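Local coordinates for protein 1,4-dihydroxy-6-naphtoate synthase (PDB 1ZBM) that probably converts cyclic dehypoxanthine futalosine into 1,4-dihydroxy-6-naphthoate, a step in the biosynthesis of menaquinone (vitamin K2), at residues Arg77-Gly82 with Glu198-Ala203; Gly32-Trp37 with Arg205-Phe210; Lys178-Leu183 with Glu251-Ala256. One frame throughout, in Å; residues are numbered along the deposited sequence.

Contact 1: residues Arg77-Gly82 with Glu198-Ala203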
ATOM      1  N   ARG A  77      -2.478  -2.466  15.805  1.00 16.37           N
ATOM      2  CA  ARG A  77      -3.689  -1.672  15.622  1.00 16.67           C
ATOM      3  C   ARG A  77      -3.388  -0.666  14.520  1.00 16.12           C
ATOM      4  O   ARG A  77      -2.227  -0.332  14.276  1.00 16.24           O
ATOM      5  CB  ARG A  77      -4.105  -0.946  16.898  1.00 18.86           C
ATOM      6  CG  ARG A  77      -3.354   0.318  17.203  1.00 21.90           C
ATOM      7  CD  ARG A  77      -4.014   1.026  18.369  1.00 21.27           C
ATOM      8  NE  ARG A  77      -3.209   2.135  18.861  1.00 21.42           N
ATOM      9  CZ  ARG A  77      -3.042   3.285  18.218  1.00 21.42           C
ATOM     10  NH1 ARG A  77      -3.631   3.487  17.042  1.00 19.18           N
ATOM     11  NH2 ARG A  77      -2.293   4.237  18.762  1.00 18.68           N
ATOM     12  N   ILE A  78      -4.430  -0.193  13.847  1.00 15.13           N
ATOM     13  CA  ILE A  78      -4.250   0.749  12.757  1.00 14.16           C
ATOM     14  C   ILE A  78      -3.921   2.145  13.246  1.00 14.70           C
ATOM     15  O   ILE A  78      -4.605   2.689  14.111  1.00 14.05           O
ATOM     16  CB  ILE A  78      -5.500   0.833  11.877  1.00 14.17           C
ATOM     17  CG1 ILE A  78      -5.911  -0.575  11.428  1.00 15.46           C
ATOM     18  CG2 ILE A  78      -5.201   1.691  10.653  1.00 12.28           C
ATOM     19  CD1 ILE A  78      -7.337  -0.660  10.910  1.00 15.90           C
ATOM     20  N   LEU A  79      -2.855   2.724  12.702  1.00 12.59           N
ATOM     21  CA  LEU A  79      -2.460   4.081  13.089  1.00 14.34           C
ATOM     22  C   LEU A  79      -3.291   5.071  12.266  1.00 13.50           C
ATOM     23  O   LEU A  79      -3.496   4.872  11.073  1.00 13.52           O
ATOM     24  CB  LEU A  79      -0.971   4.270  12.830  1.00 15.70           C
ATOM     25  CG  LEU A  79      -0.338   5.464  13.520  1.00 20.04           C
ATOM     26  CD1 LEU A  79      -0.264   5.239  15.038  1.00 17.76           C
ATOM     27  CD2 LEU A  79       1.072   5.645  12.941  1.00 23.07           C
ATOM     28  N   SER A  80      -3.766   6.140  12.885  1.00 13.99           N
ATOM     29  CA  SER A  80      -4.600   7.089  12.149  1.00 15.47           C
ATOM     30  C   SER A  80      -3.933   7.701  10.915  1.00 15.50           C
ATOM     31  O   SER A  80      -4.621   8.085   9.978  1.00 17.54           O
ATOM     32  CB  SER A  80      -5.076   8.195  13.085  1.00 16.39           C
ATOM     33  OG  SER A  80      -5.788   7.626  14.193  1.00 19.46           O
ATOM     34  N   ALA A  81      -2.604   7.757  10.903  1.00 16.00           N
ATOM     35  CA  ALA A  81      -1.864   8.330   9.788  1.00 16.25           C
ATOM     36  C   ALA A  81      -0.948   7.330   9.086  1.00 16.79           C
ATOM     37  O   ALA A  81      -0.355   6.451   9.721  1.00 16.41           O
ATOM     38  CB  ALA A  81      -1.038   9.515  10.277  1.00 17.22           C
ATOM     39  N   GLY A  82      -0.822   7.483   7.770  1.00 15.27           N
ATOM     40  CA  GLY A  82       0.041   6.607   7.003  1.00 15.26           C
ATOM     41  C   GLY A  82      -0.671   5.727   6.002  1.00 15.49           C
ATOM     42  O   GLY A  82      -0.029   5.165   5.117  1.00 15.00           O
ATOM     43  N   GLU A 198       1.207   8.268  20.819  1.00 19.19           N
ATOM     44  CA  GLU A 198       0.842   9.634  20.469  1.00 20.69           C
ATOM     45  C   GLU A 198       1.984  10.383  19.808  1.00 19.78           C
ATOM     46  O   GLU A 198       1.782  11.120  18.839  1.00 19.46           O
ATOM     47  CB  GLU A 198       0.385  10.398  21.713  1.00 24.06           C
ATOM     48  CG  GLU A 198      -0.402  11.665  21.385  1.00 30.64           C
ATOM     49  CD  GLU A 198      -1.813  11.381  20.886  1.00 32.00           C
ATOM     50  OE1 GLU A 198      -2.235  12.014  19.881  1.00 32.28           O
ATOM     51  OE2 GLU A 198      -2.505  10.537  21.511  1.00 34.00           O
ATOM     52  N   GLU A 199       3.191  10.186  20.325  1.00 19.17           N
ATOM     53  CA  GLU A 199       4.359  10.867  19.779  1.00 18.86           C
ATOM     54  C   GLU A 199       4.612  10.502  18.333  1.00 18.30           C
ATOM     55  O   GLU A 199       4.815  11.375  17.490  1.00 19.24           O
ATOM     56  CB  GLU A 199       5.600  10.537  20.611  1.00 19.89           C
ATOM     57  CG  GLU A 199       6.852  11.276  20.174  1.00 20.14           C
ATOM     58  CD  GLU A 199       6.647  12.785  20.143  1.00 22.11           C
ATOM     59  OE1 GLU A 199       5.879  13.305  20.972  1.00 21.41           O
ATOM     60  OE2 GLU A 199       7.269  13.447  19.294  1.00 21.49           O
ATOM     61  N   PHE A 200       4.610   9.206  18.041  1.00 16.98           N
ATOM     62  CA  PHE A 200       4.862   8.779  16.676  1.00 15.31           C
ATOM     63  C   PHE A 200       3.766   9.244  15.734  1.00 14.60           C
ATOM     64  O   PHE A 200       4.025   9.570  14.571  1.00 17.37           O
ATOM     65  CB  PHE A 200       4.983   7.267  16.583  1.00 15.11           C
ATOM     66  CG  PHE A 200       5.287   6.799  15.208  1.00 15.12           C
ATOM     67  CD1 PHE A 200       6.578   6.874  14.710  1.00 14.97           C
ATOM     68  CD2 PHE A 200       4.268   6.380  14.368  1.00 14.01           C
ATOM     69  CE1 PHE A 200       6.845   6.534  13.392  1.00 16.99           C
ATOM     70  CE2 PHE A 200       4.528   6.041  13.051  1.00 15.50           C
ATOM     71  CZ  PHE A 200       5.816   6.121  12.560  1.00 15.83           C
ATOM     72  N   LEU A 201       2.534   9.250  16.228  1.00 14.72           N
ATOM     73  CA  LEU A 201       1.412   9.705  15.416  1.00 13.77           C
ATOM     74  C   LEU A 201       1.649  11.156  15.033  1.00 15.38           C
ATOM     75  O   LEU A 201       1.419  11.550  13.886  1.00 16.37           O
ATOM     76  CB  LEU A 201       0.106   9.596  16.191  1.00 12.81           C
ATOM     77  CG  LEU A 201      -1.024  10.320  15.475  1.00 10.50           C
ATOM     78  CD1 LEU A 201      -1.261   9.678  14.123  1.00 10.73           C
ATOM     79  CD2 LEU A 201      -2.282  10.273  16.333  1.00 14.27           C
ATOM     80  N   ARG A 202       2.117  11.944  16.003  1.00 16.14           N
ATOM     81  CA  ARG A 202       2.402  13.365  15.787  1.00 16.23           C
ATOM     82  C   ARG A 202       3.504  13.549  14.752  1.00 16.76           C
ATOM     83  O   ARG A 202       3.380  14.369  13.845  1.00 18.50           O
ATOM     84  CB  ARG A 202       2.826  14.039  17.102  1.00 16.69           C
ATOM     85  CG  ARG A 202       3.063  15.557  16.979  1.00 19.74           C
ATOM     86  CD  ARG A 202       3.601  16.165  18.279  1.00 20.61           C
ATOM     87  NE  ARG A 202       4.991  15.752  18.512  1.00 22.45           N
ATOM     88  CZ  ARG A 202       6.032  16.214  17.822  1.00 22.08           C
ATOM     89  NH1 ARG A 202       5.851  17.113  16.863  1.00 22.50           N
ATOM     90  NH2 ARG A 202       7.247  15.758  18.071  1.00 21.00           N
ATOM     91  N   ALA A 203       4.579  12.779  14.885  1.00 16.08           N
ATOM     92  CA  ALA A 203       5.695  12.880  13.962  1.00 15.68           C
ATOM     93  C   ALA A 203       5.293  12.408  12.579  1.00 16.76           C
ATOM     94  O   ALA A 203       5.742  12.954  11.570  1.00 17.04           O
ATOM     95  CB  ALA A 203       6.869  12.061  14.466  1.00 15.14           C
TER
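Leu79 and Phe200 meet in the apolar part of this contact, their side chains crossing at about a right angle. The methyl CD2 of Leu79 lies in the plane of the phenyl ring at its edge, 3.5 Å from Phe200 CE2, and is nearly as close to Phe200 CD2. Phe200 CG is anti to the backbone N (chi1 -178°), and the ring beyond it presents its CD2-CE2 edge to the leucine methyl; the aromatic side chain also packs on Met29 of helix 20-30.

A second apolar group gathers around one methyl of Leu201. Its CD1 sits 3.9 Å from Ala81 CB, with Ser80 CB at 4.2 Å and Leu79 CG at 4.4 Å, so a single branch touches three successive residues. Ala81 also packs on Met204, Arg205 and Ile208, further along the same helix.

No hydrogen bond joins the two segments, and the polar interactions run within each or to the surroundings. On the helix, Glu199 OE2 receives Arg202 NH2 at 2.6 Å on its syn lone pair, a salt bridge in which the oxygen lies 19° out of the guanidinium plane. At the other segment, Arg77 NH2 reaches Gln197 OE1, just before 198-203, while the backbones of Arg77 and Leu79 pair with Ile188 and Asn186 of strand 181-189.

Helix 194-213 thus packs through Phe200 and Leu201 on the interrupted part of strand 76-86, at the edge of its sheet, consistent with the helix-on-sheet packing of an alpha/beta lobe in a protein of the periplasmic-binding-protein clan.

Contact 2: residues Gly32-Trp37 with Arg205-Phe210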
ATOM      1  N   GLY A  32      15.677  14.252   9.343  1.00 28.98           N
ATOM      2  CA  GLY A  32      15.741  15.035  10.561  1.00 29.23           C
ATOM      3  C   GLY A  32      14.967  16.335  10.528  1.00 29.62           C
ATOM      4  O   GLY A  32      15.265  17.249  11.297  1.00 29.63           O
ATOM      5  N   LYS A  33      13.972  16.418   9.649  1.00 30.49           N
ATOM      6  CA  LYS A  33      13.149  17.616   9.522  1.00 30.61           C
ATOM      7  C   LYS A  33      11.991  17.585  10.517  1.00 30.96           C
ATOM      8  O   LYS A  33      11.240  18.555  10.634  1.00 32.18           O
ATOM      9  CB  LYS A  33      12.601  17.731   8.095  1.00 30.24           C
ATOM     10  CG  LYS A  33      13.666  17.805   7.005  1.00 31.34           C
ATOM     11  CD  LYS A  33      14.279  19.193   6.885  1.00 32.84           C
ATOM     12  CE  LYS A  33      13.271  20.189   6.314  1.00 34.23           C
ATOM     13  NZ  LYS A  33      13.751  21.610   6.326  1.00 32.51           N
ATOM     14  N   VAL A  34      11.851  16.473  11.230  1.00 29.88           N
ATOM     15  CA  VAL A  34      10.777  16.328  12.212  1.00 29.58           C
ATOM     16  C   VAL A  34      11.358  16.262  13.612  1.00 29.13           C
ATOM     17  O   VAL A  34      12.133  15.361  13.926  1.00 30.45           O
ATOM     18  CB  VAL A  34       9.963  15.034  11.987  1.00 28.44           C
ATOM     19  CG1 VAL A  34       8.796  14.978  12.962  1.00 26.34           C
ATOM     20  CG2 VAL A  34       9.480  14.964  10.556  1.00 27.72           C
ATOM     21  N   ASP A  35      10.968  17.204  14.460  1.00 29.06           N
ATOM     22  CA  ASP A  35      11.476  17.244  15.822  1.00 29.80           C
ATOM     23  C   ASP A  35      10.734  16.253  16.717  1.00 28.40           C
ATOM     24  O   ASP A  35       9.532  16.381  16.934  1.00 30.35           O
ATOM     25  CB  ASP A  35      11.344  18.664  16.383  1.00 32.41           C
ATOM     26  CG  ASP A  35      12.257  18.908  17.564  1.00 35.86           C
ATOM     27  OD1 ASP A  35      13.493  18.786  17.392  1.00 38.01           O
ATOM     28  OD2 ASP A  35      11.741  19.226  18.661  1.00 38.03           O
ATOM     29  N   THR A  36      11.461  15.266  17.233  1.00 26.71           N
ATOM     30  CA  THR A  36      10.879  14.243  18.097  1.00 24.72           C
ATOM     31  C   THR A  36      11.886  13.675  19.081  1.00 22.03           C
ATOM     32  O   THR A  36      13.075  13.639  18.789  1.00 21.79           O
ATOM     33  CB  THR A  36      10.329  13.065  17.274  1.00 25.48           C
ATOM     34  OG1 THR A  36       9.910  12.022  18.163  1.00 24.86           O
ATOM     35  CG2 THR A  36      11.407  12.520  16.350  1.00 26.77           C
ATOM     36  N   TRP A  37      11.405  13.230  20.240  1.00 21.44           N
ATOM     37  CA  TRP A  37      12.288  12.634  21.237  1.00 21.53           C
ATOM     38  C   TRP A  37      12.471  11.140  20.979  1.00 21.69           C
ATOM     39  O   TRP A  37      13.206  10.475  21.700  1.00 21.50           O
ATOM     40  CB  TRP A  37      11.754  12.842  22.653  1.00 20.95           C
ATOM     41  CG  TRP A  37      10.314  12.467  22.842  1.00 24.27           C
ATOM     42  CD1 TRP A  37       9.226  13.278  22.673  1.00 24.22           C
ATOM     43  CD2 TRP A  37       9.801  11.183  23.226  1.00 21.85           C
ATOM     44  NE1 TRP A  37       8.070  12.583  22.934  1.00 24.22           N
ATOM     45  CE2 TRP A  37       8.394  11.301  23.282  1.00 22.94           C
ATOM     46  CE3 TRP A  37      10.393   9.956  23.544  1.00 22.49           C
ATOM     47  CZ2 TRP A  37       7.568  10.226  23.626  1.00 21.40           C
ATOM     48  CZ3 TRP A  37       9.572   8.887  23.887  1.00 21.65           C
ATOM     49  CH2 TRP A  37       8.172   9.033  23.932  1.00 22.07           C
ATOM     50  N   ARG A 205       2.229  12.486  11.188  1.00 19.22           N
ATOM     51  CA  ARG A 205       1.373  13.500  10.564  1.00 20.60           C
ATOM     52  C   ARG A 205       2.183  14.678  10.053  1.00 20.00           C
ATOM     53  O   ARG A 205       1.939  15.192   8.958  1.00 18.76           O
ATOM     54  CB  ARG A 205       0.333  14.002  11.560  1.00 22.04           C
ATOM     55  CG  ARG A 205      -0.803  13.037  11.752  1.00 20.89           C
ATOM     56  CD  ARG A 205      -1.810  13.554  12.750  1.00 21.07           C
ATOM     57  NE  ARG A 205      -3.033  12.756  12.685  1.00 22.94           N
ATOM     58  CZ  ARG A 205      -3.867  12.581  13.700  1.00 22.32           C
ATOM     59  NH1 ARG A 205      -3.616  13.146  14.872  1.00 24.22           N
ATOM     60  NH2 ARG A 205      -4.944  11.838  13.533  1.00 25.02           N
ATOM     61  N   GLU A 206       3.159  15.099  10.845  1.00 20.23           N
ATOM     62  CA  GLU A 206       3.980  16.214  10.442  1.00 20.21           C
ATOM     63  C   GLU A 206       4.754  15.887   9.181  1.00 19.91           C
ATOM     64  O   GLU A 206       4.896  16.733   8.295  1.00 21.24           O
ATOM     65  CB  GLU A 206       4.958  16.587  11.546  1.00 23.18           C
ATOM     66  CG  GLU A 206       5.674  17.891  11.270  1.00 26.05           C
ATOM     67  CD  GLU A 206       6.605  18.282  12.383  1.00 27.10           C
ATOM     68  OE1 GLU A 206       6.163  18.271  13.558  1.00 29.36           O
ATOM     69  OE2 GLU A 206       7.775  18.611  12.081  1.00 27.36           O
ATOM     70  N   SER A 207       5.252  14.659   9.080  1.00 18.44           N
ATOM     71  CA  SER A 207       6.030  14.281   7.904  1.00 16.44           C
ATOM     72  C   SER A 207       5.191  14.306   6.619  1.00 15.14           C
ATOM     73  O   SER A 207       5.671  14.705   5.551  1.00 10.86           O
ATOM     74  CB  SER A 207       6.654  12.896   8.109  1.00 16.93           C
ATOM     75  OG  SER A 207       7.685  12.669   7.157  1.00 16.63           O
ATOM     76  N   ILE A 208       3.936  13.876   6.741  1.00 15.62           N
ATOM     77  CA  ILE A 208       2.980  13.837   5.628  1.00 16.62           C
ATOM     78  C   ILE A 208       2.610  15.260   5.187  1.00 17.20           C
ATOM     79  O   ILE A 208       2.651  15.596   3.997  1.00 17.85           O
ATOM     80  CB  ILE A 208       1.690  13.092   6.056  1.00 16.51           C
ATOM     81  CG1 ILE A 208       2.025  11.651   6.446  1.00 17.02           C
ATOM     82  CG2 ILE A 208       0.658  13.132   4.931  1.00 18.03           C
ATOM     83  CD1 ILE A 208       0.923  10.952   7.224  1.00 15.16           C
ATOM     84  N   ALA A 209       2.242  16.089   6.161  1.00 16.61           N
ATOM     85  CA  ALA A 209       1.879  17.469   5.884  1.00 18.07           C
ATOM     86  C   ALA A 209       3.055  18.187   5.227  1.00 19.27           C
ATOM     87  O   ALA A 209       2.868  19.000   4.320  1.00 23.23           O
ATOM     88  CB  ALA A 209       1.475  18.182   7.177  1.00 16.16           C
ATOM     89  N   PHE A 210       4.268  17.880   5.675  1.00 19.06           N
ATOM     90  CA  PHE A 210       5.457  18.510   5.104  1.00 19.71           C
ATOM     91  C   PHE A 210       5.584  18.168   3.617  1.00 20.07           C
ATOM     92  O   PHE A 210       5.939  19.023   2.805  1.00 20.57           O
ATOM     93  CB  PHE A 210       6.729  18.045   5.825  1.00 18.27           C
ATOM     94  CG  PHE A 210       7.993  18.654   5.265  1.00 17.65           C
ATOM     95  CD1 PHE A 210       8.554  19.790   5.848  1.00 17.73           C
ATOM     96  CD2 PHE A 210       8.596  18.112   4.126  1.00 17.47           C
ATOM     97  CE1 PHE A 210       9.694  20.387   5.303  1.00 18.03           C
ATOM     98  CE2 PHE A 210       9.736  18.696   3.567  1.00 16.52           C
ATOM     99  CZ  PHE A 210      10.287  19.839   4.158  1.00 19.51           C
TER
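Glu206 and Val34 reach toward each other tip to tip, the helix side chain coming up to the loop. From CB, the glutamate runs out fully extended: CG is anti to the backbone N (chi1 -170°), and CD continues the line (chi2 178°). CB and CG make no close contact with the loop. CD is the first atom to meet it, 4.0 Å from Val34 CG1. At the tip, OE2 comes up to the backbone, 3.8 Å from Val34 CA, and is only slightly farther from Val34 CG1. Lys33 O is also 3.8 Å from Glu206 OE2, but both are acceptors, and Asp35 N, at 4.2 Å from the same OE2, is too distant to bond; the carboxylate therefore touches the loop by packing alone. The other oxygen, OE1, has a long and weak ion pair with Arg202 NH1, one turn back on the helix.

The other branch of Val34, CG2, lies 4.3 Å from Ser207 CB. The hydroxyl of Ser207 turns elsewhere, bonded to Met25 O and Met29 N of helix 20-30. One turn farther along the helix, Phe210 meets Lys33, whose chain is bent at its second and third torsions (chi3 -70°), with Lys33 CE 3.7 Å from both CZ and CE1 of Phe210. The aliphatic carbon approaches the ring obliquely.

Lys33 is exposed and Glu206 partly so, whereas Ser207 is buried. Ala28 of helix 20-30 is touched by Val34, Ser207 and Phe210 alike, so helix 194-213 packs against both the end of helix 20-30 and the loop that leads from it to strand 39-44.

Contact 3: residues Lys178-Leu183 with Glu251-Ala256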
ATOM      1  N   LYS A 178     -19.926   2.171  -1.777  1.00 17.27           N
ATOM      2  CA  LYS A 178     -19.640   3.552  -2.153  1.00 16.19           C
ATOM      3  C   LYS A 178     -18.805   4.283  -1.112  1.00 16.55           C
ATOM      4  O   LYS A 178     -19.278   5.196  -0.438  1.00 16.73           O
ATOM      5  CB  LYS A 178     -20.959   4.292  -2.399  1.00 16.62           C
ATOM      6  CG  LYS A 178     -21.866   3.595  -3.414  1.00 14.94           C
ATOM      7  CD  LYS A 178     -21.201   3.462  -4.789  1.00 14.73           C
ATOM      8  CE  LYS A 178     -22.155   2.853  -5.816  1.00 14.96           C
ATOM      9  NZ  LYS A 178     -21.514   2.603  -7.142  1.00 14.67           N
ATOM     10  N   LEU A 179     -17.546   3.878  -1.006  1.00 15.72           N
ATOM     11  CA  LEU A 179     -16.611   4.458  -0.053  1.00 14.10           C
ATOM     12  C   LEU A 179     -15.197   4.329  -0.622  1.00 13.49           C
ATOM     13  O   LEU A 179     -14.954   3.513  -1.511  1.00 13.06           O
ATOM     14  CB  LEU A 179     -16.703   3.690   1.272  1.00 13.93           C
ATOM     15  CG  LEU A 179     -18.040   3.730   2.011  1.00 16.37           C
ATOM     16  CD1 LEU A 179     -18.103   2.632   3.084  1.00 15.30           C
ATOM     17  CD2 LEU A 179     -18.212   5.117   2.639  1.00 13.89           C
ATOM     18  N   PRO A 180     -14.248   5.132  -0.116  1.00 11.96           N
ATOM     19  CA  PRO A 180     -12.863   5.066  -0.603  1.00 11.99           C
ATOM     20  C   PRO A 180     -12.335   3.622  -0.494  1.00 12.49           C
ATOM     21  O   PRO A 180     -12.924   2.800   0.203  1.00 12.53           O
ATOM     22  CB  PRO A 180     -12.131   6.030   0.325  1.00 10.40           C
ATOM     23  CG  PRO A 180     -13.186   7.039   0.675  1.00 10.44           C
ATOM     24  CD  PRO A 180     -14.404   6.176   0.913  1.00  9.90           C
ATOM     25  N   LEU A 181     -11.225   3.323  -1.162  1.00 13.98           N
ATOM     26  CA  LEU A 181     -10.654   1.975  -1.147  1.00 14.24           C
ATOM     27  C   LEU A 181      -9.364   1.856  -0.310  1.00 13.54           C
ATOM     28  O   LEU A 181      -8.301   2.316  -0.740  1.00 12.79           O
ATOM     29  CB  LEU A 181     -10.348   1.544  -2.588  1.00 14.62           C
ATOM     30  CG  LEU A 181     -10.315   0.060  -2.978  1.00 15.35           C
ATOM     31  CD1 LEU A 181      -9.559  -0.097  -4.301  1.00 13.84           C
ATOM     32  CD2 LEU A 181      -9.661  -0.759  -1.899  1.00 13.22           C
ATOM     33  N   PRO A 182      -9.438   1.222   0.880  1.00 12.85           N
ATOM     34  CA  PRO A 182      -8.286   1.033   1.779  1.00 14.37           C
ATOM     35  C   PRO A 182      -7.276   0.073   1.164  1.00 13.68           C
ATOM     36  O   PRO A 182      -7.613  -1.081   0.906  1.00 15.14           O
ATOM     37  CB  PRO A 182      -8.908   0.426   3.040  1.00 14.38           C
ATOM     38  CG  PRO A 182     -10.364   0.755   2.933  1.00 15.24           C
ATOM     39  CD  PRO A 182     -10.650   0.634   1.470  1.00 13.30           C
ATOM     40  N   LEU A 183      -6.041   0.520   0.947  1.00 13.08           N
ATOM     41  CA  LEU A 183      -5.034  -0.360   0.346  1.00 14.04           C
ATOM     42  C   LEU A 183      -3.878  -0.699   1.282  1.00 14.59           C
ATOM     43  O   LEU A 183      -3.684  -1.860   1.637  1.00 14.47           O
ATOM     44  CB  LEU A 183      -4.488   0.268  -0.934  1.00 13.60           C
ATOM     45  CG  LEU A 183      -5.522   0.470  -2.035  1.00 14.62           C
ATOM     46  CD1 LEU A 183      -4.946   1.382  -3.088  1.00 11.96           C
ATOM     47  CD2 LEU A 183      -5.922  -0.885  -2.630  1.00 14.15           C
ATOM     48  N   GLU A 251     -13.921   8.720   8.868  1.00 13.32           N
ATOM     49  CA  GLU A 251     -14.906   7.694   9.202  1.00 13.73           C
ATOM     50  C   GLU A 251     -15.271   6.792   8.025  1.00 11.63           C
ATOM     51  O   GLU A 251     -15.459   5.594   8.208  1.00 12.27           O
ATOM     52  CB  GLU A 251     -16.180   8.338   9.787  1.00 16.02           C
ATOM     53  CG  GLU A 251     -15.969   9.041  11.130  1.00 20.74           C
ATOM     54  CD  GLU A 251     -15.411  10.453  10.995  1.00 24.47           C
ATOM     55  OE1 GLU A 251     -14.603  10.695  10.064  1.00 25.91           O
ATOM     56  OE2 GLU A 251     -15.779  11.324  11.824  1.00 22.32           O
ATOM     57  N   SER A 252     -15.351   7.361   6.822  1.00 12.17           N
ATOM     58  CA  SER A 252     -15.708   6.598   5.628  1.00 11.04           C
ATOM     59  C   SER A 252     -14.730   5.467   5.347  1.00 12.19           C
ATOM     60  O   SER A 252     -15.136   4.375   4.947  1.00 13.93           O
ATOM     61  CB  SER A 252     -15.817   7.522   4.400  1.00 10.53           C
ATOM     62  OG  SER A 252     -14.573   8.115   4.060  1.00 12.82           O
ATOM     63  N   VAL A 253     -13.443   5.725   5.561  1.00 12.34           N
ATOM     64  CA  VAL A 253     -12.412   4.712   5.344  1.00 12.42           C
ATOM     65  C   VAL A 253     -12.501   3.627   6.418  1.00 12.97           C
ATOM     66  O   VAL A 253     -12.209   2.459   6.151  1.00 13.54           O
ATOM     67  CB  VAL A 253     -10.983   5.333   5.363  1.00  9.45           C
ATOM     68  CG1 VAL A 253      -9.929   4.238   5.252  1.00  5.31           C
ATOM     69  CG2 VAL A 253     -10.835   6.321   4.220  1.00 11.91           C
ATOM     70  N   ASP A 254     -12.888   4.004   7.635  1.00 15.42           N
ATOM     71  CA  ASP A 254     -13.030   2.998   8.693  1.00 17.11           C
ATOM     72  C   ASP A 254     -14.167   2.073   8.271  1.00 16.21           C
ATOM     73  O   ASP A 254     -14.100   0.863   8.471  1.00 17.71           O
ATOM     74  CB  ASP A 254     -13.421   3.606  10.049  1.00 19.01           C
ATOM     75  CG  ASP A 254     -12.335   4.468  10.658  1.00 21.02           C
ATOM     76  OD1 ASP A 254     -11.131   4.126  10.531  1.00 24.09           O
ATOM     77  OD2 ASP A 254     -12.696   5.485  11.299  1.00 18.36           O
ATOM     78  N   ALA A 255     -15.218   2.655   7.696  1.00 15.35           N
ATOM     79  CA  ALA A 255     -16.380   1.884   7.268  1.00 12.56           C
ATOM     80  C   ALA A 255     -16.018   0.962   6.119  1.00 12.62           C
ATOM     81  O   ALA A 255     -16.491  -0.177   6.052  1.00 13.63           O
ATOM     82  CB  ALA A 255     -17.504   2.821   6.854  1.00 11.31           C
ATOM     83  N   ALA A 256     -15.178   1.460   5.215  1.00 12.44           N
ATOM     84  CA  ALA A 256     -14.740   0.690   4.058  1.00 10.25           C
ATOM     85  C   ALA A 256     -13.958  -0.551   4.479  1.00 10.57           C
ATOM     86  O   ALA A 256     -14.155  -1.627   3.920  1.00  9.28           O
ATOM     87  CB  ALA A 256     -13.909   1.559   3.145  1.00  8.65           C
TER
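Leu179 spreads its two methyls over the first turn of helix 251-265. CD2 rests 3.8 Å from Ser252 CB, and CD1 lies at the same separation from Ala255 CB, near the backbone N of Ala256 too. CG is anti to the carbonyl carbon (chi1 -63°), and from there the fork straddles one helical turn. Its CB packs on Ala256 CB. An alanine here would keep that last contact but would probably open a gap over Ser252, left without CD2, and over Ala255, left without CD1.

Pro180 comes next: its CD is 3.7 Å from Ser252 OG, a packing contact, and its CB faces Val253 CG2 at 4.1 Å. The carbonyl of Pro180 approaches closely as well, its O standing 3.3 Å from Ala256 CB. Together the loop and the start of strand 181-189 form the return of the chain from the second sheet to the first, after helix 169-174. In this two-sheet architecture, consistent with the periplasmic-binding-protein clan, the strand enters between 61-65 and 76-86, antiparallel to both.

From Pro180 into the strand the directions alternate: Pro180 and Pro182 point toward the helix, while Leu181 between them points away and packs on Trp170 and Trp173 of helix 169-174. Pro182 brings CG to 3.6 Å from Ala256 CB and to 4.2 Å from Val253 CG1, so that the one ring carbon touches both. The side chain of Pro182 is about 6 Å from that of Thr114, a predicted substrate-binding residue, whose OG1 is hydrogen-bonded to Leu183 O.

Overall arrangement
Along the chain the segments come in the order 32-37, 77-82, 178-183, 198-203, 205-210 and 251-256, so contact 1 is nested within contact 2 and contact 3 crosses both. Contacts 1 and 2 share helix 194-213, with centres about 12 Å apart, and touch directly: Arg202 NH2 lies 2.6 Å from Asp35 O, a probable hydrogen bond. Contact 3 lies about 18 Å from contact 1 and about 26 Å from contact 2, centre to centre. It reaches the sheet of contact 1, where strands 76-86 and 181-189 are neighbours. The three contacts thus bring loop 32-37 and helices 194-213 and 251-265 together around one sheet, contact 3 lying nearest the predicted substrate site.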